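PDB 3LOQ: universal stress protein from Archaeoglobus fulgidus, which belongs to the universal stress protein A family and binds adenosine monophosphate, though its precise cellular role is not established. Local coordinates for residues S168-V173 with A252-M257; H202-S207 with H240-A245. All blocks are in the same frame, centred on the assembly; numbering follows the deposited sequence.

Interaction 1 of 2, residues S168-V173 with A252-M257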
# COMPACT_ATOMS: atom_id res chain seq x y z
N SER A 168 -13.21 -8.78 2.04
CA SER A 168 -12.41 -9.94 2.42
C SER A 168 -10.94 -9.57 2.55
O SER A 168 -10.08 -10.43 2.66
CB SER A 168 -12.55 -11.03 1.36
OG SER A 168 -13.88 -11.46 1.29
N LEU A 169 -10.67 -8.27 2.52
CA LEU A 169 -9.31 -7.78 2.41
C LEU A 169 -8.34 -8.46 3.40
O LEU A 169 -7.28 -8.95 3.01
CB LEU A 169 -9.28 -6.26 2.57
CG LEU A 169 -7.90 -5.66 2.30
CD1 LEU A 169 -7.39 -6.06 0.93
CD2 LEU A 169 -7.96 -4.16 2.41
N PHE A 170 -8.71 -8.51 4.67
CA PHE A 170 -7.82 -9.09 5.67
C PHE A 170 -8.16 -10.50 6.11
O PHE A 170 -7.79 -10.89 7.21
CB PHE A 170 -7.73 -8.19 6.90
CG PHE A 170 -7.40 -6.77 6.58
CD1 PHE A 170 -6.16 -6.44 6.02
CD2 PHE A 170 -8.32 -5.76 6.83
CE1 PHE A 170 -5.85 -5.12 5.72
CE2 PHE A 170 -8.02 -4.44 6.54
CZ PHE A 170 -6.78 -4.11 5.98
N ASP A 171 -8.86 -11.28 5.28
CA ASP A 171 -9.20 -12.65 5.68
C ASP A 171 -7.99 -13.59 5.69
O ASP A 171 -7.84 -14.39 6.59
CB ASP A 171 -10.30 -13.25 4.79
CG ASP A 171 -11.66 -12.62 5.02
OD1 ASP A 171 -11.76 -11.69 5.86
OD2 ASP A 171 -12.62 -13.04 4.34
N ARG A 172 -7.14 -13.48 4.67
CA ARG A 172 -5.95 -14.32 4.58
C ARG A 172 -4.78 -13.40 4.24
O ARG A 172 -4.58 -13.01 3.10
CB ARG A 172 -6.11 -15.42 3.52
CG ARG A 172 -6.95 -16.65 3.95
CD ARG A 172 -7.69 -17.29 2.74
NE ARG A 172 -9.08 -16.82 2.68
CZ ARG A 172 -9.70 -16.35 1.59
NH1 ARG A 172 -9.07 -16.29 0.43
NH2 ARG A 172 -10.96 -15.94 1.68
N VAL A 173 -4.03 -13.02 5.26
CA VAL A 173 -2.93 -12.10 5.06
C VAL A 173 -1.63 -12.87 4.90
O VAL A 173 -1.29 -13.69 5.74
CB VAL A 173 -2.81 -11.13 6.22
CG1 VAL A 173 -1.62 -10.18 6.02
CG2 VAL A 173 -4.13 -10.37 6.37
N ALA A 252 -4.30 -15.94 -0.61
CA ALA A 252 -4.18 -14.79 0.27
C ALA A 252 -5.03 -13.65 -0.26
O ALA A 252 -5.13 -13.45 -1.47
CB ALA A 252 -2.70 -14.37 0.38
N THR A 253 -5.64 -12.88 0.63
CA THR A 253 -6.45 -11.72 0.24
C THR A 253 -5.66 -10.40 0.19
O THR A 253 -6.11 -9.40 -0.37
CB THR A 253 -7.64 -11.57 1.20
OG1 THR A 253 -7.15 -11.54 2.55
CG2 THR A 253 -8.57 -12.76 1.06
N THR A 254 -4.47 -10.38 0.79
CA THR A 254 -3.61 -9.21 0.68
C THR A 254 -2.19 -9.65 0.99
O THR A 254 -1.99 -10.69 1.63
CB THR A 254 -4.08 -8.07 1.62
OG1 THR A 254 -3.33 -6.87 1.37
CG2 THR A 254 -3.90 -8.47 3.06
N ILE A 255 -1.21 -8.91 0.51
CA ILE A 255 0.19 -9.21 0.80
C ILE A 255 0.79 -8.05 1.58
O ILE A 255 0.65 -6.90 1.17
CB ILE A 255 1.00 -9.39 -0.48
CG1 ILE A 255 0.54 -10.63 -1.24
CG2 ILE A 255 2.48 -9.52 -0.15
CD1 ILE A 255 0.99 -10.66 -2.70
N PHE A 256 1.42 -8.34 2.71
CA PHE A 256 2.11 -7.32 3.49
C PHE A 256 3.60 -7.55 3.30
O PHE A 256 4.05 -8.70 3.27
CB PHE A 256 1.80 -7.41 4.97
CG PHE A 256 0.47 -6.83 5.37
CD1 PHE A 256 -0.54 -6.63 4.45
CD2 PHE A 256 0.21 -6.52 6.71
CE1 PHE A 256 -1.78 -6.11 4.83
CE2 PHE A 256 -1.02 -6.00 7.10
CZ PHE A 256 -2.02 -5.80 6.15
N MSE A 257 4.36 -6.47 3.17
CA MSE A 257 5.81 -6.60 3.06
C MSE A 257 6.53 -5.35 3.55
O MSE A 257 5.89 -4.33 3.82
CB MSE A 257 6.21 -6.93 1.61
CG MSE A 257 5.84 -5.86 0.60
SE MSE A 257 5.86 -6.52 -1.26
CE MSE A 257 7.57 -7.46 -1.28

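Interaction 2 of 2, residues H202-S207 with H240-A245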
# COMPACT_ATOMS: atom_id res chain seq x y z
N HIS A 202 -0.41 -15.73 7.23
CA HIS A 202 0.50 -16.58 6.48
C HIS A 202 1.80 -15.83 6.34
O HIS A 202 1.80 -14.64 6.07
CB HIS A 202 -0.08 -16.90 5.10
CG HIS A 202 -1.06 -18.04 5.11
ND1 HIS A 202 -2.42 -17.85 5.28
CD2 HIS A 202 -0.87 -19.38 4.98
CE1 HIS A 202 -3.03 -19.03 5.24
NE2 HIS A 202 -2.11 -19.97 5.07
N ILE A 203 2.91 -16.53 6.55
CA ILE A 203 4.22 -15.92 6.50
C ILE A 203 5.08 -16.71 5.53
O ILE A 203 5.22 -17.92 5.68
CB ILE A 203 4.88 -15.95 7.89
CG1 ILE A 203 3.98 -15.25 8.91
CG2 ILE A 203 6.26 -15.28 7.85
CD1 ILE A 203 4.52 -15.26 10.30
N ILE A 204 5.62 -16.05 4.51
CA ILE A 204 6.58 -16.70 3.62
C ILE A 204 7.97 -16.08 3.74
O ILE A 204 8.13 -14.87 3.74
CB ILE A 204 6.12 -16.67 2.15
CG1 ILE A 204 7.16 -17.35 1.25
CG2 ILE A 204 5.83 -15.23 1.68
CD1 ILE A 204 6.72 -17.51 -0.21
N HIS A 205 8.99 -16.93 3.85
CA HIS A 205 10.36 -16.43 3.76
C HIS A 205 11.06 -17.14 2.62
O HIS A 205 11.06 -18.37 2.54
CB HIS A 205 11.12 -16.64 5.06
CG HIS A 205 12.59 -16.39 4.96
ND1 HIS A 205 13.11 -15.16 4.59
CD2 HIS A 205 13.65 -17.19 5.20
CE1 HIS A 205 14.43 -15.22 4.61
NE2 HIS A 205 14.79 -16.44 4.98
N VAL A 206 11.66 -16.37 1.72
CA VAL A 206 12.36 -16.95 0.59
C VAL A 206 13.84 -16.97 0.87
O VAL A 206 14.40 -15.95 1.28
CB VAL A 206 12.17 -16.09 -0.68
CG1 VAL A 206 12.79 -16.77 -1.87
CG2 VAL A 206 10.70 -15.78 -0.92
N SER A 207 14.49 -18.11 0.65
CA SER A 207 15.95 -18.13 0.53
C SER A 207 16.46 -19.52 0.23
O SER A 207 15.98 -20.50 0.80
CB SER A 207 16.64 -17.59 1.78
OG SER A 207 17.95 -17.14 1.47
N HIS A 240 10.09 -12.58 -5.81
CA HIS A 240 8.78 -12.15 -6.26
C HIS A 240 7.97 -13.31 -6.82
O HIS A 240 6.75 -13.30 -6.77
CB HIS A 240 8.87 -10.99 -7.26
CG HIS A 240 9.34 -11.38 -8.63
ND1 HIS A 240 10.64 -11.19 -9.04
CD2 HIS A 240 8.68 -11.93 -9.68
CE1 HIS A 240 10.77 -11.62 -10.29
NE2 HIS A 240 9.59 -12.07 -10.70
N LYS A 241 8.67 -14.32 -7.34
CA LYS A 241 8.00 -15.48 -7.92
C LYS A 241 7.42 -16.35 -6.83
O LYS A 241 6.26 -16.78 -6.92
CB LYS A 241 8.97 -16.29 -8.77
CG LYS A 241 9.17 -15.73 -10.17
CD LYS A 241 10.20 -16.54 -10.95
CE LYS A 241 10.40 -16.00 -12.35
NZ LYS A 241 11.45 -16.77 -13.08
N ALA A 242 8.23 -16.63 -5.81
CA ALA A 242 7.78 -17.47 -4.71
C ALA A 242 6.62 -16.82 -3.94
O ALA A 242 5.67 -17.49 -3.54
CB ALA A 242 8.94 -17.80 -3.78
N ILE A 243 6.71 -15.51 -3.75
CA ILE A 243 5.67 -14.78 -3.05
C ILE A 243 4.32 -14.81 -3.77
O ILE A 243 3.31 -15.10 -3.15
CB ILE A 243 6.09 -13.33 -2.80
CG1 ILE A 243 7.21 -13.31 -1.76
CG2 ILE A 243 4.87 -12.47 -2.38
CD1 ILE A 243 7.99 -11.98 -1.72
N LEU A 244 4.32 -14.53 -5.07
CA LEU A 244 3.09 -14.54 -5.86
C LEU A 244 2.52 -15.96 -6.01
O LEU A 244 1.31 -16.17 -6.00
CB LEU A 244 3.32 -13.93 -7.24
CG LEU A 244 3.49 -12.41 -7.24
CD1 LEU A 244 4.05 -11.95 -8.55
CD2 LEU A 244 2.17 -11.72 -6.96
N ALA A 245 3.42 -16.93 -6.14
CA ALA A 245 3.03 -18.32 -6.23
C ALA A 245 2.35 -18.75 -4.94
O ALA A 245 1.38 -19.49 -4.97
CB ALA A 245 4.24 -19.19 -6.52

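Interaction 1 of 2, residues S168-V173 with A252-M257
The hydroxyl OG1 of T253 is held by two backbone groups, L169 O within the S168-D171 turn and R172 N just after it: it lies 2.6 Å from L169 O, in hydrogen-bond contact, and it accepts R172 N at 2.9 Å in a nearly straight bond (164°). The contact opens a parallel strand pair in the second alpha/beta Usp domain, where strands 172-176 and 254-258 run side by side. T253 N donates to a lone pair of R172 O in the carbonyl plane, 2.7 Å away, and V173 then pairs with T254. The type I turn just before the strand, closed by D171 N to S168 O, brings L169 O to the hydroxyl and S168 O against CB and CG2 of T253. With OG1 of T253 between its own backbone N and carbonyl carbon (chi1 53°), the hydroxyl enters the turn while CG2 lies over one face of the R172 guanidinium, whose NH1 bonds N251 O. A valine here would probably leave R172 N without its acceptor and L169 O without its hydroxyl partner, loosening the turn's hold on the strand. Beyond the polar knot the contact turns apolar: F170 and F256 cross at about a right angle, F170 CE1 lying at the edge of the F256 ring, 3.9 Å from CZ. One face of that ring receives V173 CG1, 4.0 Å from the centroid and 9° off the normal.

Interaction 2 of 2, residues H202-S207 with H240-A245
I204 and V206, two residues apart on strand 202-206, meet A242 and I243 on helix 240-245 mainly through methyl and methylene groups, with no hydrogen bond. This is strand-against-helix packing in an alpha/beta fold of the universal stress protein family, the helix running close to antiparallel to the strand (157°), with the axes 8.8 Å apart at their closest. V206 CG2 does the touching at the strand's C-terminal end, 3.9 Å from A242 CB. The alanine side chain points at the strand, and the longer I204 chain reaches past it to the helix backbone. Both torsions of I204 are extended, CG1 being anti to the backbone N (chi1 179°), and CD1 thereby arrives 4.2 Å from A242 CB and comes still nearer, to 3.5 Å, to the carbonyl oxygen of A242. The other branch of I204, CG2, turns to the neighbouring residue and lies 4.2 Å from I243 CG1, the two side chains meeting at a slant.

Outward from these four residues, I204 packs on L174 of strand 172-176 and on E235 of strand 230-235, and the latter touches A242 as well. An acetate ion, probably from the crystallisation liquor, lies about 5 Å from the I243 side chain, which is itself flanked by A176 on the sheet and by T273 of helix 273-280.

How the interactions relate
Both interactions belong to the same sheet, whose strands 172-176, 200-206 and 254-258 run parallel. Interaction 1 pairs two neighbouring strands edge to edge at their start, rich in hydrogen bonds and buried, and adds an apolar cluster on one face; interaction 2 is a smaller, partly buried one in which a helix lies on the sheet, without a hydrogen bond and largely aliphatic across the pair. They meet directly: V173 O is 2.7 Å from H202 N, probably a hydrogen bond joining strands 172-176 and 200-206, and I255 CD1 packs on I243 CG2. Helix 239-249 leads into strand 254-258, so the element packed in interaction 2 is followed in the chain by the strand paired in interaction 1. Both lie away from the AMP site.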